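FrnE protein (Deinococcus radiodurans, PDB 5CO3) probably acts as a cytoplasmic disulfide oxidoreductase of the DsbA-like thioredoxin fold, making, breaking or reshuffling disulfide bonds. Local coordinates at residues A[98-109]-A[136-144]. Numbering follows the deposited sequence.
Sequences EYHFDRVKLANT and YMSEGQNVN
From Tyr99 beside Ser138 to Ala107 beside Asn144 the two chains run in the same direction, yet they are joined directly by one backbone hydrogen bond, His100 N to Met137 O (2.9 Å), nearly straight at 173° and in the carbonyl plane. Ordered waters fill the seam beyond it. One takes the N-H of Gly140 and donates to His100 O and Tyr136 O; the next two link Lys105 N and O to Gln141 O, the second also accepting from Val143 N. Met137, in helix 125-137, turns its sulfur over the Tyr99 ring, SD 4.8 Å from the centroid and close to the normal, while the same SD meets the Phe101 ring at its edge, 3.9 Å from CE1. With CG anti to the carbonyl carbon (chi1 -62°), a bend at chi2 (-64°) brings the thioether above the face of one ring and to the edge of the other. Tyr99 OH reaches on to Pro23 O, and Met137 and Phe101 both touch Pro23, inside the CxxC motif. Val104 brings CG1 obliquely against Tyr136, 3.7 Å from CE1, and Leu106 CD2 reaches that tyrosine's OH, itself water-linked to Ala107 O. The Lys105 chain, kinked at chi2 and chi4, curls back so that NZ donates to both Gly140 O and Arg103 O, each 2.8 Å away. Gly140, with positive phi, lies tight against Arg103, its CA 3.1 Å from Arg103 O. Farther along, Asn142 OD1 closes an Asx turn onto Asn144 N and also lies 3.2 Å from Ala107 CB. Peptide groups facing each other across the seam are thus satisfied largely through water and one ammonium group, whereas the sulfur-aromatic cluster supplies an apolar join beside the probable redox site.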
loop_
_atom_site.group_PDB
_atom_site.type_symbol
_atom_site.label_atom_id
_atom_site.label_comp_id
_atom_site.label_asym_id
_atom_site.label_seq_id
_atom_site.Cartn_x
_atom_site.Cartn_y
_atom_site.Cartn_z
ATOM N N GLU A 98 -5.761 -0.009 15.835
ATOM C CA GLU A 98 -5.388 0.663 17.073
ATOM C C GLU A 98 -3.956 1.154 16.954
ATOM O O GLU A 98 -3.006 0.404 17.175
ATOM C CB GLU A 98 -5.552 -0.269 18.268
ATOM C CG GLU A 98 -5.375 0.415 19.612
ATOM C CD GLU A 98 -6.039 -0.354 20.727
ATOM O OE1 GLU A 98 -5.412 -1.292 21.253
ATOM O OE2 GLU A 98 -7.193 -0.026 21.066
ATOM N N TYR A 99 -3.815 2.417 16.571
ATOM C CA TYR A 99 -2.491 3.020 16.387
ATOM C C TYR A 99 -1.824 3.381 17.709
ATOM O O TYR A 99 -2.490 3.706 18.705
ATOM C CB TYR A 99 -2.599 4.271 15.525
ATOM C CG TYR A 99 -2.844 4.041 14.038
ATOM C CD1 TYR A 99 -2.858 2.761 13.478
ATOM C CD2 TYR A 99 -3.060 5.127 13.198
ATOM C CE1 TYR A 99 -3.075 2.584 12.107
ATOM C CE2 TYR A 99 -3.260 4.968 11.844
ATOM C CZ TYR A 99 -3.272 3.690 11.300
ATOM O OH TYR A 99 -3.471 3.557 9.947
ATOM N N HIS A 100 -0.495 3.325 17.716
ATOM C CA HIS A 100 0.279 3.824 18.847
ATOM C C HIS A 100 1.435 4.675 18.334
ATOM O O HIS A 100 2.581 4.219 18.220
ATOM C CB HIS A 100 0.757 2.659 19.715
ATOM C CG HIS A 100 -0.367 1.882 20.332
ATOM N ND1 HIS A 100 -1.160 2.390 21.338
ATOM C CD2 HIS A 100 -0.844 0.641 20.071
ATOM C CE1 HIS A 100 -2.070 1.494 21.678
ATOM N NE2 HIS A 100 -1.901 0.424 20.923
ATOM N N PHE A 101 1.117 5.917 18.001
ATOM C CA PHE A 101 2.081 6.788 17.365
ATOM C C PHE A 101 3.227 7.143 18.323
ATOM O O PHE A 101 4.344 7.383 17.886
ATOM C CB PHE A 101 1.408 8.053 16.864
ATOM C CG PHE A 101 0.575 7.863 15.625
ATOM C CD1 PHE A 101 0.964 6.978 14.626
ATOM C CD2 PHE A 101 -0.595 8.587 15.457
ATOM C CE1 PHE A 101 0.204 6.820 13.476
ATOM C CE2 PHE A 101 -1.372 8.430 14.314
ATOM C CZ PHE A 101 -0.969 7.562 13.317
ATOM N N ASP A 102 2.939 7.155 19.624
ATOM C CA ASP A 102 3.958 7.445 20.643
ATOM C C ASP A 102 5.080 6.402 20.636
ATOM O O ASP A 102 6.160 6.652 21.179
ATOM C CB ASP A 102 3.320 7.493 22.025
ATOM C CG ASP A 102 2.497 6.250 22.311
ATOM O OD1 ASP A 102 1.519 6.011 21.576
ATOM O OD2 ASP A 102 2.829 5.500 23.246
ATOM N N ARG A 103 4.827 5.239 20.029
ATOM C CA ARG A 103 5.821 4.160 19.954
ATOM C C ARG A 103 6.469 4.024 18.577
ATOM O O ARG A 103 7.370 3.189 18.382
ATOM C CB ARG A 103 5.181 2.815 20.339
ATOM C CG ARG A 103 4.396 2.857 21.642
ATOM C CD ARG A 103 4.379 1.501 22.336
ATOM N NE ARG A 103 3.778 0.435 21.532
ATOM C CZ ARG A 103 2.587 -0.116 21.768
ATOM N NH1 ARG A 103 1.843 0.291 22.794
ATOM N NH2 ARG A 103 2.140 -1.084 20.981
ATOM N N VAL A 104 6.017 4.834 17.622
ATOM C CA VAL A 104 6.467 4.716 16.241
ATOM C C VAL A 104 7.974 4.948 16.120
ATOM O O VAL A 104 8.519 5.899 16.694
ATOM C CB VAL A 104 5.715 5.701 15.321
ATOM C CG1 VAL A 104 6.506 5.998 14.050
ATOM C CG2 VAL A 104 4.352 5.087 14.949
ATOM N N LYS A 105 8.625 4.067 15.368
ATOM C CA LYS A 105 10.064 4.202 15.093
ATOM C C LYS A 105 10.227 4.743 13.685
ATOM O O LYS A 105 9.819 4.095 12.710
ATOM C CB LYS A 105 10.761 2.857 15.245
ATOM C CG LYS A 105 10.517 2.205 16.591
ATOM C CD LYS A 105 11.087 3.024 17.742
ATOM C CE LYS A 105 11.002 2.229 19.056
ATOM N NZ LYS A 105 9.568 1.857 19.384
ATOM N N LEU A 106 10.792 5.944 13.571
ATOM C CA LEU A 106 10.862 6.608 12.273
ATOM C C LEU A 106 11.991 6.025 11.436
ATOM O O LEU A 106 13.082 6.602 11.336
ATOM C CB LEU A 106 11.037 8.119 12.451
ATOM C CG LEU A 106 9.854 8.849 13.092
ATOM C CD1 LEU A 106 10.211 10.317 13.337
ATOM C CD2 LEU A 106 8.615 8.736 12.224
ATOM N N ALA A 107 11.706 4.875 10.837
ATOM C CA ALA A 107 12.692 4.087 10.113
ATOM C C ALA A 107 12.610 4.318 8.610
ATOM O O ALA A 107 11.520 4.552 8.063
ATOM C CB ALA A 107 12.495 2.589 10.427
ATOM N N ASN A 108 13.760 4.243 7.942
ATOM C CA ASN A 108 13.794 4.169 6.480
ATOM C C ASN A 108 13.109 2.868 6.067
ATOM O O ASN A 108 13.424 1.827 6.627
ATOM C CB ASN A 108 15.251 4.220 5.974
ATOM C CG ASN A 108 15.342 4.227 4.454
ATOM O OD1 ASN A 108 15.027 3.234 3.801
ATOM N ND2 ASN A 108 15.785 5.350 3.886
ATOM N N THR A 109 12.181 2.922 5.105
ATOM C CA THR A 109 11.352 1.747 4.763
ATOM C C THR A 109 11.803 0.956 3.526
ATOM O O THR A 109 11.092 0.054 3.077
ATOM C CB THR A 109 9.866 2.152 4.551
ATOM O OG1 THR A 109 9.763 3.150 3.525
ATOM C CG2 THR A 109 9.286 2.700 5.852
ATOM N N TYR A 136 4.626 -1.261 12.176
ATOM C CA TYR A 136 5.033 0.139 12.199
ATOM C C TYR A 136 4.082 1.018 13.024
ATOM O O TYR A 136 4.503 1.770 13.903
ATOM C CB TYR A 136 5.135 0.674 10.768
ATOM C CG TYR A 136 5.715 2.070 10.658
ATOM C CD1 TYR A 136 4.952 3.206 10.948
ATOM C CD2 TYR A 136 7.031 2.253 10.245
ATOM C CE1 TYR A 136 5.499 4.487 10.847
ATOM C CE2 TYR A 136 7.576 3.511 10.147
ATOM C CZ TYR A 136 6.813 4.627 10.439
ATOM O OH TYR A 136 7.398 5.868 10.308
ATOM N N MET A 137 2.792 0.921 12.723
ATOM C CA MET A 137 1.816 1.854 13.277
ATOM C C MET A 137 1.370 1.534 14.694
ATOM O O MET A 137 0.967 2.419 15.426
ATOM C CB MET A 137 0.556 1.888 12.395
ATOM C CG MET A 137 0.796 2.378 10.978
ATOM S SD MET A 137 1.345 4.112 10.916
ATOM C CE MET A 137 2.054 4.158 9.288
ATOM N N SER A 138 1.380 0.257 15.048
ATOM C CA SER A 138 0.813 -0.174 16.320
ATOM C C SER A 138 1.801 -0.784 17.289
ATOM O O SER A 138 1.633 -0.678 18.509
ATOM C CB SER A 138 -0.296 -1.197 16.076
ATOM O OG SER A 138 -1.319 -0.659 15.247
ATOM N N GLU A 139 2.820 -1.446 16.765
ATOM C CA GLU A 139 3.655 -2.269 17.637
ATOM C C GLU A 139 5.016 -1.679 17.948
ATOM O O GLU A 139 5.809 -2.325 18.618
ATOM C CB GLU A 139 3.833 -3.645 17.019
ATOM C CG GLU A 139 2.490 -4.367 16.853
ATOM C CD GLU A 139 2.628 -5.694 16.141
ATOM O OE1 GLU A 139 3.612 -5.866 15.401
ATOM O OE2 GLU A 139 1.743 -6.568 16.323
ATOM N N GLY A 140 5.280 -0.466 17.480
ATOM C CA GLY A 140 6.533 0.209 17.818
ATOM C C GLY A 140 7.777 -0.500 17.312
ATOM O O GLY A 140 8.867 -0.364 17.902
ATOM N N GLN A 141 7.628 -1.264 16.231
ATOM C CA GLN A 141 8.754 -2.014 15.664
ATOM C C GLN A 141 9.552 -1.156 14.680
ATOM O O GLN A 141 9.014 -0.269 14.020
ATOM C CB GLN A 141 8.271 -3.293 14.969
ATOM C CG GLN A 141 7.261 -4.092 15.790
ATOM C CD GLN A 141 7.537 -5.583 15.787
ATOM O OE1 GLN A 141 8.698 -6.009 15.765
ATOM N NE2 GLN A 141 6.469 -6.394 15.827
ATOM N N ASN A 142 10.859 -1.413 14.622
ATOM C CA ASN A 142 11.745 -0.738 13.689
ATOM C C ASN A 142 11.835 -1.536 12.388
ATOM O O ASN A 142 12.516 -2.564 12.343
ATOM C CB ASN A 142 13.123 -0.578 14.330
ATOM C CG ASN A 142 14.169 -0.034 13.374
ATOM O OD1 ASN A 142 13.885 0.301 12.225
ATOM N ND2 ASN A 142 15.403 0.077 13.869
ATOM N N VAL A 143 11.153 -1.081 11.335
ATOM C CA VAL A 143 11.124 -1.864 10.092
ATOM C C VAL A 143 12.373 -1.680 9.194
ATOM O O VAL A 143 12.426 -2.179 8.070
ATOM C CB VAL A 143 9.844 -1.555 9.287
ATOM C CG1 VAL A 143 8.608 -1.851 10.154
ATOM C CG2 VAL A 143 9.845 -0.114 8.783
ATOM N N ASN A 144 13.375 -0.952 9.692
ATOM C CA ASN A 144 14.682 -0.898 9.031
ATOM C C ASN A 144 15.606 -1.975 9.585
ATOM O O ASN A 144 16.652 -2.258 9.021
ATOM C CB ASN A 144 15.327 0.480 9.222
ATOM C CG ASN A 144 16.736 0.555 8.649
ATOM O OD1 ASN A 144 17.735 0.548 9.377
ATOM N ND2 ASN A 144 16.821 0.611 7.333
HETATM O O HOH W 1 3.890 1.967 16.775
HETATM O O HOH W 2 7.226 1.659 14.726
HETATM O O HOH W 3 9.674 1.392 11.913
HETATM O O HOH W 4 9.587 6.291 8.747
HETATM O O HOH W 5 13.007 -0.813 5.966
HETATM O O HOH W 6 15.726 0.555 4.705
#